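Local coordinates for polyphosphate kinase (Porphyromonas gingivalis, PDB 2O8R), which probably catalyses the reversible transfer of the terminal phosphate of ATP to a growing polyphosphate chain, with magnesium as cofactor, at residues Asn21-Met26 against Asn665-Asn670; Glu137-Leu142 against Asp187-Phe192; Phe208-Ile213 against Gly298-Leu303; Asn653-Arg658 against Pro675-Ala680. The protein carries 3 engineered substitutions. All blocks are in the same frame, centred on the assembly; numbering follows the deposited sequence.

Contact 1: Asn21-Met26 against Asn665-Asn670; sequences NERVLM and NIYKHN
The Tyr667 ring meets one face of the Arg23 guanidinium, with its CE1 3.9 Å above that plane and displaced toward the rim. The hydroxyl lies over the same group, Tyr667 OH 3.5 Å from Arg23 NH1, and the two planes stand 59° apart. The Asn665 amide puts ND2 3.6 Å from Arg23 CB. ND2 also touches the CB and CG of Glu22, whose carboxylate is tilted 26° from the amide. Met26, a selenomethionine, sets its SE against Asn665 CB at 3.8 Å. Asn665 CG is anti to its carbonyl carbon (chi1 -70°), beside Arg23 CB.

The polar ends are held from elsewhere. Arg23 NH2 binds Lys655 O and pairs with Glu27. Asn665 ND2 reaches Ser19 O and its OD1 reaches Arg589. Glu22 pairs with Arg93. One water takes a bond from Asn665 N weakly and donates to Glu22 OE1 at 2.9 Å.

Helix 13-29 of the N-terminal domain thus sits beside edge strand 665-667 of the second C-terminal domain. Arg23 is about 8 Å, side chain to side chain, from Arg570, a predicted ATP-binding residue. The direct contact is van der Waals; polar links between the segments run through water and neighbouring residues.

Contact 2: Glu137-Leu142 against Asp187-Phe192; sequences EEIFPL and DGLPRF
Leu189 reaches between Ile139 and Leu142 in a small apolar cluster of the middle domain, at the C-terminal part of helix 125-139. Leu189 CD1 touches Ile139 CG1 at 3.6 Å, the two side chains crossing at about a right angle. Leu142 CD1 meets Leu189 CG at 4.0 Å and lies 4.2 Å from Gly188 CA.

The backbone of 137-142 brings Ile139 and Leu142 to the loop. It makes a wider pi-type turn at 137-139, then a 3-10 turn in which Leu142 N binds Ile139 O at 2.7 Å.

Further out, Leu209 packs on both Ile139 and Leu189, and Phe134 does the same from within helix 125-139. The second subunit also comes close: its Phe410 packs on Glu138 and Pro190, and its Arg158 on Leu142. The contact therefore joins helix, loop and dimer interface. On the helix side, the carbonyl Glu138 O stands 4.1 Å from Leu189 CD1.

Contact 3: Phe208-Ile213 against Gly298-Leu303; sequences FLEDII and GNYVNL
The N-terminal end of helix 209-214, in the middle domain, is joined to the loop after strand 294-297 by a face-to-face stack of Phe208 and Tyr300. Phe208 holds the N-cap position. The ring centroids are 3.8 Å apart and the planes differ by 14°. Tyr300 CD1 lies over the centre of the Phe208 ring, and Phe208 CE2 over that of Tyr300. At the edge of the phenylalanine ring, near its plane, Leu303 CD2 approaches Phe208 CE1 at 4.1 Å. On the other face of the Tyr300 ring is its neighbour, Asn299 OD1.

Two carboxylates sit at the edge of the tyrosine ring. Tyr300 OH and Asp211 OD2 are hydrogen-bonded at 2.6 Å, and the Asp211 carboxylate is turned 68° from the ring. Thr119 is a second, weak partner of the hydroxyl. Glu210 OE2 lies 3.4 Å from Tyr300 CD1. The Glu210 chain bends at chi2 (-91°), which helps turn its carboxylate to this edge. Glu210 OE2 has its main partner in Arg191, in a salt bridge.

Around the pair, Phe192 meets Phe208 edge-to-face, and Tyr103 of helix 83-112 packs on Tyr300. Tyr99 of that helix binds Tyr300 O. The stack is thus buried between helix and loop, while carboxylate oxygens face the positively polarised ring edge. Arg191 probably offsets the charge of Glu210.

Contact 4: Asn653-Arg658 against Pro675-Ala680; sequences NIKACR and PVRAQA
Asn653 grips Val676 through both its backbone and its side chain. Asn653 N donates to Val676 O at 2.9 Å. Val676 N donates to Asn653 OD1 at 2.6 Å, in the amide plane and on a lone pair, with an angle of 164° at the hydrogen. Asn653 CG lies between its backbone N and carbonyl carbon (chi1 45°), which sets the amide beside Val676 N. Ile654 N adds a weak bond to Val676 O, so this carbonyl receives two donors. The main partner of Ile654 N is Asp652 OD2, which also takes Lys655 N and Ala656 N. Asp652 OD1 accepts Ala678 N, in the first turn of helix 678-691. Asn653 O accepts from His669 ND1.

Apolar contacts lie beside these bonds. Ile654 CD1 touches Pro675 CB at 3.6 Å, and Ile654 CB meets Arg677 CB at 3.8 Å. Lys655 and Arg677 run side by side. Lys655 NZ stays 4.9 Å from Arg677 NE, and Asp592 binds both, which probably offsets their like charges; Glu27 also pairs with Lys655.

Arg677 is the N-cap residue of helix 678-691. The arrangement fastens the start of this C-terminal helix to the loop leading into strand 657-659 of the second C-terminal, phospholipase D-like domain.

Overall arrangement
From the N terminus, helix 13-29 supplies the first half of contact 1, which closes only at strand 665-667, 639 residues later. That long loop encloses contacts 2 and 3. Contact 2 closes within the middle domain before contact 3 opens there. The two touch through a probable backbone bond from Leu209 to Arg191. Contact 4 opens at 653-658, inside the long loop, and closes at 675-680, beyond its end, so it crosses contact 1. Their strands, 657-659 and 665-667, are neighbours in one sheet. Contact 1 joins the N-terminal helix to the second C-terminal domain, and contact 4 joins parts of that domain; contacts 2 and 3 link helices and loops within the middle domain.

Contact 1: Asn21-Met26 against Asn665-Asn670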
loop_
_atom_site.group_PDB
_atom_site.type_symbol
_atom_site.label_atom_id
_atom_site.label_comp_id
_atom_site.label_asym_id
_atom_site.label_seq_id
_atom_site.Cartn_x
_atom_site.Cartn_y
_atom_site.Cartn_z
ATOM N N ASN A 21 -0.991 -23.558 17.727
ATOM C CA ASN A 21 0.191 -23.223 16.956
ATOM C C ASN A 21 1.105 -24.425 16.760
ATOM O O ASN A 21 1.807 -24.504 15.753
ATOM C CB ASN A 21 0.929 -22.005 17.506
ATOM C CG ASN A 21 1.309 -21.017 16.413
ATOM O OD1 ASN A 21 0.635 -20.910 15.383
ATOM N ND2 ASN A 21 2.393 -20.291 16.631
ATOM N N GLU A 22 1.060 -25.376 17.692
ATOM C CA GLU A 22 1.700 -26.681 17.490
ATOM C C GLU A 22 1.156 -27.379 16.230
ATOM O O GLU A 22 1.921 -27.913 15.427
ATOM C CB GLU A 22 1.497 -27.568 18.715
ATOM C CG GLU A 22 1.897 -29.029 18.532
ATOM C CD GLU A 22 3.118 -29.451 19.353
ATOM O OE1 GLU A 22 3.380 -30.674 19.406
ATOM O OE2 GLU A 22 3.810 -28.583 19.944
ATOM N N ARG A 23 -0.162 -27.356 16.046
ATOM C CA ARG A 23 -0.777 -27.960 14.870
ATOM C C ARG A 23 -0.396 -27.236 13.563
ATOM O O ARG A 23 -0.332 -27.857 12.493
ATOM C CB ARG A 23 -2.289 -28.016 15.047
ATOM C CG ARG A 23 -3.049 -28.485 13.824
ATOM C CD ARG A 23 -2.701 -29.915 13.467
ATOM N NE ARG A 23 -3.375 -30.321 12.240
ATOM C CZ ARG A 23 -2.797 -30.366 11.044
ATOM N NH1 ARG A 23 -1.527 -30.022 10.912
ATOM N NH2 ARG A 23 -3.488 -30.762 9.984
ATOM N N VAL A 24 -0.145 -25.930 13.655
ATOM C CA VAL A 24 0.343 -25.158 12.508
ATOM C C VAL A 24 1.768 -25.609 12.167
ATOM O O VAL A 24 2.089 -25.884 11.009
ATOM C CB VAL A 24 0.286 -23.633 12.774
ATOM C CG1 VAL A 24 0.829 -22.857 11.590
ATOM C CG2 VAL A 24 -1.138 -23.204 13.039
ATOM N N LEU A 25 2.605 -25.713 13.195
ATOM C CA LEU A 25 3.950 -26.264 13.055
ATOM C C LEU A 25 3.934 -27.667 12.447
ATOM O O LEU A 25 4.836 -28.033 11.704
ATOM C CB LEU A 25 4.671 -26.277 14.405
ATOM C CG LEU A 25 6.176 -26.553 14.400
ATOM C CD1 LEU A 25 6.858 -25.873 13.236
ATOM C CD2 LEU A 25 6.795 -26.089 15.696
HETATM N N MSE A 26 2.907 -28.449 12.763
HETATM C CA MSE A 26 2.782 -29.788 12.199
HETATM C C MSE A 26 2.538 -29.809 10.692
HETATM O O MSE A 26 3.084 -30.680 10.004
HETATM C CB MSE A 26 1.714 -30.579 12.925
HETATM C CG MSE A 26 2.199 -31.101 14.250
HETATM SE SE MSE A 26 0.751 -31.571 15.461
HETATM C CE MSE A 26 1.832 -32.586 16.750
ATOM N N ASN A 665 -2.502 -32.874 19.587
ATOM C CA ASN A 665 -3.081 -32.939 18.264
ATOM C C ASN A 665 -2.831 -34.335 17.702
ATOM O O ASN A 665 -1.697 -34.700 17.366
ATOM C CB ASN A 665 -2.463 -31.867 17.382
ATOM C CG ASN A 665 -2.896 -30.455 17.773
ATOM O OD1 ASN A 665 -4.062 -30.091 17.616
ATOM N ND2 ASN A 665 -1.943 -29.640 18.246
ATOM N N ILE A 666 -3.891 -35.131 17.646
ATOM C CA ILE A 666 -3.788 -36.493 17.158
ATOM C C ILE A 666 -4.498 -36.625 15.805
ATOM O O ILE A 666 -5.711 -36.422 15.718
ATOM C CB ILE A 666 -4.397 -37.501 18.171
ATOM C CG1 ILE A 666 -3.955 -37.202 19.605
ATOM C CG2 ILE A 666 -3.976 -38.880 17.834
ATOM C CD1 ILE A 666 -2.480 -37.340 19.819
ATOM N N TYR A 667 -3.732 -36.947 14.762
ATOM C CA TYR A 667 -4.269 -37.152 13.410
ATOM C C TYR A 667 -5.257 -38.301 13.381
ATOM O O TYR A 667 -4.969 -39.402 13.858
ATOM C CB TYR A 667 -3.164 -37.483 12.395
ATOM C CG TYR A 667 -2.369 -36.331 11.842
ATOM C CD1 TYR A 667 -2.915 -35.455 10.899
ATOM C CD2 TYR A 667 -1.047 -36.140 12.229
ATOM C CE1 TYR A 667 -2.163 -34.397 10.384
ATOM C CE2 TYR A 667 -0.289 -35.082 11.722
ATOM C CZ TYR A 667 -0.848 -34.219 10.803
ATOM O OH TYR A 667 -0.073 -33.185 10.312
ATOM N N LYS A 668 -6.407 -38.050 12.779
ATOM C CA LYS A 668 -7.436 -39.063 12.640
ATOM C C LYS A 668 -7.227 -39.982 11.432
ATOM O O LYS A 668 -8.185 -40.314 10.736
ATOM C CB LYS A 668 -8.788 -38.370 12.597
ATOM C CG LYS A 668 -8.974 -37.483 13.828
ATOM C CD LYS A 668 -10.149 -36.534 13.709
ATOM C CE LYS A 668 -11.445 -37.290 13.592
ATOM N NZ LYS A 668 -12.583 -36.349 13.786
ATOM N N HIS A 669 -5.976 -40.397 11.202
ATOM C CA HIS A 669 -5.613 -41.239 10.055
ATOM C C HIS A 669 -6.201 -42.626 10.180
ATOM O O HIS A 669 -6.260 -43.166 11.278
ATOM C CB HIS A 669 -4.095 -41.394 9.952
ATOM C CG HIS A 669 -3.377 -40.128 9.624
ATOM N ND1 HIS A 669 -3.964 -39.106 8.905
ATOM C CD2 HIS A 669 -2.114 -39.727 9.894
ATOM C CE1 HIS A 669 -3.099 -38.116 8.773
ATOM N NE2 HIS A 669 -1.968 -38.468 9.358
ATOM N N ASN A 670 -6.600 -43.211 9.051
ATOM C CA ASN A 670 -7.186 -44.549 9.056
ATOM C C ASN A 670 -7.145 -45.252 7.696
ATOM O O ASN A 670 -8.084 -45.144 6.908
ATOM C CB ASN A 670 -8.624 -44.464 9.564
ATOM C CG ASN A 670 -9.203 -45.814 9.936
ATOM O OD1 ASN A 670 -9.149 -46.776 9.164
ATOM N ND2 ASN A 670 -9.793 -45.882 11.119
HETATM O O HOH W 1 0.724 -31.843 19.753
#

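Contact 2: Glu137-Leu142 against Asp187-Phe192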
loop_
_atom_site.group_PDB
_atom_site.type_symbol
_atom_site.label_atom_id
_atom_site.label_comp_id
_atom_site.label_asym_id
_atom_site.label_seq_id
_atom_site.Cartn_x
_atom_site.Cartn_y
_atom_site.Cartn_z
ATOM N N GLU A 137 27.526 -2.063 -3.592
ATOM C CA GLU A 137 26.670 -1.098 -4.277
ATOM C C GLU A 137 25.259 -1.007 -3.706
ATOM O O GLU A 137 24.636 0.047 -3.783
ATOM C CB GLU A 137 26.583 -1.399 -5.772
ATOM C CG GLU A 137 27.882 -1.324 -6.544
ATOM C CD GLU A 137 27.698 -1.722 -8.007
ATOM O OE1 GLU A 137 26.602 -2.216 -8.366
ATOM O OE2 GLU A 137 28.644 -1.540 -8.803
ATOM N N GLU A 138 24.749 -2.101 -3.147
ATOM C CA GLU A 138 23.332 -2.162 -2.768
ATOM C C GLU A 138 23.033 -2.237 -1.262
ATOM O O GLU A 138 22.116 -1.576 -0.784
ATOM C CB GLU A 138 22.649 -3.330 -3.481
ATOM C CG GLU A 138 22.721 -3.262 -4.994
ATOM C CD GLU A 138 21.544 -2.547 -5.615
ATOM O OE1 GLU A 138 20.742 -1.942 -4.873
ATOM O OE2 GLU A 138 21.414 -2.597 -6.856
ATOM N N ILE A 139 23.778 -3.054 -0.523
ATOM C CA ILE A 139 23.547 -3.175 0.920
ATOM C C ILE A 139 24.197 -2.047 1.710
ATOM O O ILE A 139 23.528 -1.332 2.455
ATOM C CB ILE A 139 24.084 -4.497 1.488
ATOM C CG1 ILE A 139 23.400 -5.687 0.819
ATOM C CG2 ILE A 139 23.879 -4.536 2.988
ATOM C CD1 ILE A 139 23.815 -7.006 1.382
ATOM N N PHE A 140 25.506 -1.900 1.542
ATOM C CA PHE A 140 26.291 -0.956 2.333
ATOM C C PHE A 140 25.662 0.434 2.450
ATOM O O PHE A 140 25.557 0.952 3.554
ATOM C CB PHE A 140 27.739 -0.878 1.830
ATOM C CG PHE A 140 28.624 -0.018 2.668
ATOM C CD1 PHE A 140 29.269 -0.546 3.776
ATOM C CD2 PHE A 140 28.810 1.326 2.356
ATOM C CE1 PHE A 140 30.090 0.240 4.564
ATOM C CE2 PHE A 140 29.624 2.122 3.136
ATOM C CZ PHE A 140 30.270 1.574 4.247
ATOM N N PRO A 141 25.234 1.039 1.328
ATOM C CA PRO A 141 24.596 2.368 1.452
ATOM C C PRO A 141 23.364 2.413 2.364
ATOM O O PRO A 141 22.922 3.495 2.728
ATOM C CB PRO A 141 24.175 2.704 0.015
ATOM C CG PRO A 141 24.993 1.808 -0.866
ATOM C CD PRO A 141 25.330 0.589 -0.079
ATOM N N LEU A 142 22.825 1.253 2.729
ATOM C CA LEU A 142 21.629 1.191 3.561
ATOM C C LEU A 142 21.955 0.793 5.011
ATOM O O LEU A 142 21.072 0.549 5.829
ATOM C CB LEU A 142 20.614 0.223 2.940
ATOM C CG LEU A 142 20.045 0.491 1.534
ATOM C CD1 LEU A 142 18.959 -0.523 1.195
ATOM C CD2 LEU A 142 19.484 1.895 1.426
ATOM N N ASP A 187 13.850 -3.196 4.938
ATOM C CA ASP A 187 12.935 -2.142 4.547
ATOM C C ASP A 187 13.260 -1.619 3.150
ATOM O O ASP A 187 12.514 -0.822 2.590
ATOM C CB ASP A 187 13.012 -0.999 5.561
ATOM C CG ASP A 187 14.446 -0.511 5.806
ATOM O OD1 ASP A 187 15.378 -0.947 5.095
ATOM O OD2 ASP A 187 14.641 0.317 6.724
ATOM N N GLY A 188 14.402 -2.033 2.611
ATOM C CA GLY A 188 14.855 -1.572 1.303
ATOM C C GLY A 188 15.359 -2.685 0.394
ATOM O O GLY A 188 15.543 -2.477 -0.800
ATOM N N LEU A 189 15.588 -3.865 0.963
ATOM C CA LEU A 189 16.072 -5.012 0.202
ATOM C C LEU A 189 15.273 -6.260 0.577
ATOM O O LEU A 189 14.616 -6.287 1.614
ATOM C CB LEU A 189 17.553 -5.235 0.499
ATOM C CG LEU A 189 18.584 -4.294 -0.122
ATOM C CD1 LEU A 189 19.950 -4.898 0.068
ATOM C CD2 LEU A 189 18.302 -4.098 -1.588
ATOM N N PRO A 190 15.309 -7.297 -0.266
ATOM C CA PRO A 190 14.607 -8.500 0.135
ATOM C C PRO A 190 15.393 -9.294 1.180
ATOM O O PRO A 190 16.627 -9.196 1.246
ATOM C CB PRO A 190 14.521 -9.295 -1.164
ATOM C CG PRO A 190 15.709 -8.891 -1.919
ATOM C CD PRO A 190 15.958 -7.453 -1.578
ATOM N N ARG A 191 14.672 -10.073 1.987
ATOM C CA ARG A 191 15.285 -10.936 2.990
ATOM C C ARG A 191 16.129 -11.971 2.277
ATOM O O ARG A 191 17.229 -12.306 2.728
ATOM C CB ARG A 191 14.209 -11.638 3.820
ATOM C CG ARG A 191 14.737 -12.488 4.959
ATOM C CD ARG A 191 15.521 -11.668 5.986
ATOM N NE ARG A 191 16.198 -12.528 6.960
ATOM C CZ ARG A 191 15.634 -13.010 8.066
ATOM N NH1 ARG A 191 14.373 -12.733 8.375
ATOM N NH2 ARG A 191 16.339 -13.768 8.881
ATOM N N PHE A 192 15.604 -12.455 1.149
ATOM C CA PHE A 192 16.277 -13.463 0.340
ATOM C C PHE A 192 16.776 -12.879 -0.970
ATOM O O PHE A 192 16.018 -12.248 -1.703
ATOM C CB PHE A 192 15.357 -14.652 0.118
ATOM C CG PHE A 192 14.853 -15.245 1.394
ATOM C CD1 PHE A 192 15.706 -15.977 2.211
ATOM C CD2 PHE A 192 13.544 -15.032 1.802
ATOM C CE1 PHE A 192 15.256 -16.512 3.405
ATOM C CE2 PHE A 192 13.087 -15.561 2.990
ATOM C CZ PHE A 192 13.946 -16.301 3.796
#

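Contact 3: Phe208-Ile213 against Gly298-Leu303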
loop_
_atom_site.group_PDB
_atom_site.type_symbol
_atom_site.label_atom_id
_atom_site.label_comp_id
_atom_site.label_asym_id
_atom_site.label_seq_id
_atom_site.Cartn_x
_atom_site.Cartn_y
_atom_site.Cartn_z
ATOM N N PHE A 208 20.288 -15.380 2.629
ATOM C CA PHE A 208 19.759 -14.421 3.607
ATOM C C PHE A 208 20.542 -13.124 3.473
ATOM O O PHE A 208 21.770 -13.133 3.317
ATOM C CB PHE A 208 19.930 -14.925 5.045
ATOM C CG PHE A 208 19.049 -16.101 5.405
ATOM C CD1 PHE A 208 17.868 -15.909 6.109
ATOM C CD2 PHE A 208 19.414 -17.394 5.072
ATOM C CE1 PHE A 208 17.066 -16.984 6.460
ATOM C CE2 PHE A 208 18.620 -18.469 5.426
ATOM C CZ PHE A 208 17.443 -18.264 6.120
ATOM N N LEU A 209 19.835 -12.011 3.537
ATOM C CA LEU A 209 20.481 -10.714 3.537
ATOM C C LEU A 209 21.528 -10.621 4.647
ATOM O O LEU A 209 22.655 -10.182 4.395
ATOM C CB LEU A 209 19.436 -9.616 3.701
ATOM C CG LEU A 209 19.817 -8.183 3.350
ATOM C CD1 LEU A 209 20.589 -8.143 2.044
ATOM C CD2 LEU A 209 18.543 -7.326 3.274
ATOM N N GLU A 210 21.174 -11.063 5.858
ATOM C CA GLU A 210 22.074 -10.912 7.014
ATOM C C GLU A 210 23.337 -11.745 6.885
ATOM O O GLU A 210 24.367 -11.395 7.453
ATOM C CB GLU A 210 21.372 -11.186 8.355
ATOM C CG GLU A 210 20.969 -12.642 8.612
ATOM C CD GLU A 210 19.557 -12.973 8.128
ATOM O OE1 GLU A 210 19.095 -12.366 7.134
ATOM O OE2 GLU A 210 18.912 -13.852 8.743
ATOM N N ASP A 211 23.257 -12.839 6.130
ATOM C CA ASP A 211 24.433 -13.644 5.840
ATOM C C ASP A 211 25.438 -12.848 4.993
ATOM O O ASP A 211 26.620 -12.786 5.314
ATOM C CB ASP A 211 24.032 -14.956 5.164
ATOM C CG ASP A 211 23.590 -16.025 6.161
ATOM O OD1 ASP A 211 23.784 -15.846 7.379
ATOM O OD2 ASP A 211 23.055 -17.058 5.720
ATOM N N ILE A 212 24.952 -12.205 3.939
ATOM C CA ILE A 212 25.798 -11.365 3.112
ATOM C C ILE A 212 26.500 -10.312 3.946
ATOM O O ILE A 212 27.713 -10.138 3.826
ATOM C CB ILE A 212 25.022 -10.687 1.972
ATOM C CG1 ILE A 212 24.268 -11.750 1.147
ATOM C CG2 ILE A 212 26.002 -9.837 1.102
ATOM C CD1 ILE A 212 23.148 -11.167 0.288
ATOM N N ILE A 213 25.743 -9.625 4.795
ATOM C CA ILE A 213 26.326 -8.619 5.678
ATOM C C ILE A 213 27.452 -9.219 6.542
ATOM O O ILE A 213 28.560 -8.689 6.584
ATOM C CB ILE A 213 25.250 -7.917 6.533
ATOM C CG1 ILE A 213 24.334 -7.080 5.624
ATOM C CG2 ILE A 213 25.913 -7.033 7.590
ATOM C CD1 ILE A 213 23.296 -6.238 6.357
ATOM N N GLY A 298 17.722 -20.400 17.398
ATOM C CA GLY A 298 18.549 -20.837 16.286
ATOM C C GLY A 298 19.277 -19.721 15.577
ATOM O O GLY A 298 19.294 -18.573 16.026
ATOM N N ASN A 299 19.874 -20.067 14.448
ATOM C CA ASN A 299 20.825 -19.188 13.784
ATOM C C ASN A 299 20.212 -18.110 12.883
ATOM O O ASN A 299 20.884 -17.132 12.542
ATOM C CB ASN A 299 21.810 -20.033 12.995
ATOM C CG ASN A 299 23.091 -19.325 12.756
ATOM O OD1 ASN A 299 23.306 -18.772 11.683
ATOM N ND2 ASN A 299 23.961 -19.314 13.763
ATOM N N TYR A 300 18.949 -18.305 12.491
ATOM C CA TYR A 300 18.189 -17.301 11.733
ATOM C C TYR A 300 16.900 -16.946 12.460
ATOM O O TYR A 300 16.163 -17.837 12.879
ATOM C CB TYR A 300 17.869 -17.790 10.318
ATOM C CG TYR A 300 19.097 -18.116 9.522
ATOM C CD1 TYR A 300 19.802 -17.117 8.861
ATOM C CD2 TYR A 300 19.573 -19.424 9.450
ATOM C CE1 TYR A 300 20.954 -17.415 8.131
ATOM C CE2 TYR A 300 20.716 -19.731 8.731
ATOM C CZ TYR A 300 21.399 -18.724 8.069
ATOM O OH TYR A 300 22.529 -19.031 7.353
ATOM N N VAL A 301 16.643 -15.647 12.613
ATOM C CA VAL A 301 15.448 -15.178 13.308
ATOM C C VAL A 301 14.480 -14.435 12.385
ATOM O O VAL A 301 14.801 -14.125 11.233
ATOM C CB VAL A 301 15.791 -14.281 14.527
ATOM C CG1 VAL A 301 16.689 -15.026 15.511
ATOM C CG2 VAL A 301 16.428 -12.975 14.093
ATOM N N ASN A 302 13.297 -14.150 12.911
ATOM C CA ASN A 302 12.240 -13.481 12.160
ATOM C C ASN A 302 11.842 -14.271 10.926
ATOM O O ASN A 302 11.676 -13.718 9.840
ATOM C CB ASN A 302 12.661 -12.075 11.768
ATOM C CG ASN A 302 11.535 -11.099 11.861
ATOM O OD1 ASN A 302 11.211 -10.615 12.948
ATOM N ND2 ASN A 302 10.930 -10.783 10.720
ATOM N N LEU A 303 11.675 -15.575 11.111
ATOM C CA LEU A 303 11.485 -16.466 9.988
ATOM C C LEU A 303 10.089 -16.433 9.376
ATOM O O LEU A 303 9.768 -17.268 8.540
ATOM C CB LEU A 303 11.878 -17.882 10.364
ATOM C CG LEU A 303 13.383 -18.085 10.420
ATOM C CD1 LEU A 303 13.664 -19.476 10.949
ATOM C CD2 LEU A 303 13.980 -17.911 9.042
#

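Contact 4: Asn653-Arg658 against Pro675-Ala680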
loop_
_atom_site.group_PDB
_atom_site.type_symbol
_atom_site.label_atom_id
_atom_site.label_comp_id
_atom_site.label_asym_id
_atom_site.label_seq_id
_atom_site.Cartn_x
_atom_site.Cartn_y
_atom_site.Cartn_z
ATOM N N ASN A 653 -9.985 -37.864 7.205
ATOM C CA ASN A 653 -8.892 -38.645 7.802
ATOM C C ASN A 653 -7.486 -38.237 7.363
ATOM O O ASN A 653 -6.548 -39.005 7.577
ATOM C CB ASN A 653 -9.072 -40.138 7.508
ATOM C CG ASN A 653 -9.435 -40.413 6.064
ATOM O OD1 ASN A 653 -9.203 -39.593 5.181
ATOM N ND2 ASN A 653 -10.014 -41.573 5.817
ATOM N N ILE A 654 -7.328 -37.064 6.741
ATOM C CA ILE A 654 -5.997 -36.653 6.265
ATOM C C ILE A 654 -5.407 -35.458 7.014
ATOM O O ILE A 654 -4.245 -35.480 7.380
ATOM C CB ILE A 654 -5.924 -36.502 4.712
ATOM C CG1 ILE A 654 -5.483 -37.812 4.095
ATOM C CG2 ILE A 654 -4.863 -35.522 4.295
ATOM C CD1 ILE A 654 -6.593 -38.708 3.753
ATOM N N LYS A 655 -6.215 -34.439 7.266
ATOM C CA LYS A 655 -5.745 -33.241 7.959
ATOM C C LYS A 655 -6.291 -33.143 9.372
ATOM O O LYS A 655 -5.626 -32.598 10.253
ATOM C CB LYS A 655 -6.097 -31.963 7.168
ATOM C CG LYS A 655 -5.291 -31.808 5.863
ATOM C CD LYS A 655 -3.805 -32.043 6.116
ATOM C CE LYS A 655 -2.992 -32.043 4.843
ATOM N NZ LYS A 655 -2.590 -30.668 4.424
ATOM N N ALA A 656 -7.500 -33.668 9.573
ATOM C CA ALA A 656 -8.217 -33.534 10.845
ATOM C C ALA A 656 -7.460 -34.134 11.991
ATOM O O ALA A 656 -6.847 -35.201 11.864
ATOM C CB ALA A 656 -9.604 -34.169 10.773
ATOM N N CYS A 657 -7.493 -33.453 13.132
ATOM C CA CYS A 657 -6.889 -33.978 14.351
ATOM C C CYS A 657 -7.882 -33.958 15.508
ATOM O O CYS A 657 -8.655 -33.011 15.660
ATOM C CB CYS A 657 -5.640 -33.176 14.719
ATOM S SG CYS A 657 -4.196 -33.529 13.689
ATOM N N ARG A 658 -7.859 -35.009 16.322
ATOM C CA ARG A 658 -8.679 -35.063 17.506
ATOM C C ARG A 658 -7.787 -34.581 18.623
ATOM O O ARG A 658 -6.570 -34.753 18.573
ATOM C CB ARG A 658 -9.246 -36.465 17.762
ATOM C CG ARG A 658 -8.243 -37.464 18.256
ATOM C CD ARG A 658 -8.870 -38.826 18.519
ATOM N NE ARG A 658 -7.821 -39.845 18.601
ATOM C CZ ARG A 658 -7.182 -40.171 19.723
ATOM N NH1 ARG A 658 -7.504 -39.586 20.880
ATOM N NH2 ARG A 658 -6.229 -41.095 19.691
ATOM N N PRO A 675 -9.293 -42.559 1.812
ATOM C CA PRO A 675 -8.784 -41.234 2.142
ATOM C C PRO A 675 -9.744 -40.110 1.781
ATOM O O PRO A 675 -10.311 -40.075 0.680
ATOM C CB PRO A 675 -7.511 -41.129 1.301
ATOM C CG PRO A 675 -7.629 -42.194 0.282
ATOM C CD PRO A 675 -8.357 -43.292 0.948
ATOM N N VAL A 676 -9.943 -39.215 2.733
ATOM C CA VAL A 676 -10.789 -38.061 2.521
ATOM C C VAL A 676 -10.173 -36.875 3.235
ATOM O O VAL A 676 -9.947 -36.905 4.453
ATOM C CB VAL A 676 -12.269 -38.307 2.962
ATOM C CG1 VAL A 676 -12.340 -39.185 4.155
ATOM C CG2 VAL A 676 -13.005 -36.992 3.228
ATOM N N ARG A 677 -9.845 -35.852 2.452
ATOM C CA ARG A 677 -9.470 -34.579 3.019
ATOM C C ARG A 677 -10.546 -33.547 2.673
ATOM O O ARG A 677 -10.921 -33.339 1.502
ATOM C CB ARG A 677 -8.034 -34.183 2.654
ATOM C CG ARG A 677 -7.867 -32.966 1.838
ATOM C CD ARG A 677 -6.443 -32.448 1.926
ATOM N NE ARG A 677 -6.368 -31.092 1.389
ATOM C CZ ARG A 677 -6.329 -30.803 0.094
ATOM N NH1 ARG A 677 -6.345 -31.777 -0.804
ATOM N NH2 ARG A 677 -6.274 -29.539 -0.305
ATOM N N ALA A 678 -11.073 -32.950 3.736
ATOM C CA ALA A 678 -12.313 -32.206 3.673
ATOM C C ALA A 678 -12.292 -31.069 2.656
ATOM O O ALA A 678 -13.297 -30.823 1.990
ATOM C CB ALA A 678 -12.702 -31.706 5.065
ATOM N N GLN A 679 -11.150 -30.398 2.518
ATOM C CA GLN A 679 -11.063 -29.247 1.631
ATOM C C GLN A 679 -11.037 -29.660 0.164
ATOM O O GLN A 679 -11.557 -28.941 -0.698
ATOM C CB GLN A 679 -9.915 -28.304 2.026
ATOM C CG GLN A 679 -10.254 -27.457 3.282
ATOM C CD GLN A 679 -9.137 -26.492 3.724
ATOM O OE1 GLN A 679 -8.146 -26.284 3.025
ATOM N NE2 GLN A 679 -9.318 -25.889 4.880
ATOM N N ALA A 680 -10.475 -30.830 -0.124
ATOM C CA ALA A 680 -10.630 -31.400 -1.464
ATOM C C ALA A 680 -12.074 -31.866 -1.680
ATOM O O ALA A 680 -12.738 -31.458 -2.630
ATOM C CB ALA A 680 -9.659 -32.534 -1.684
#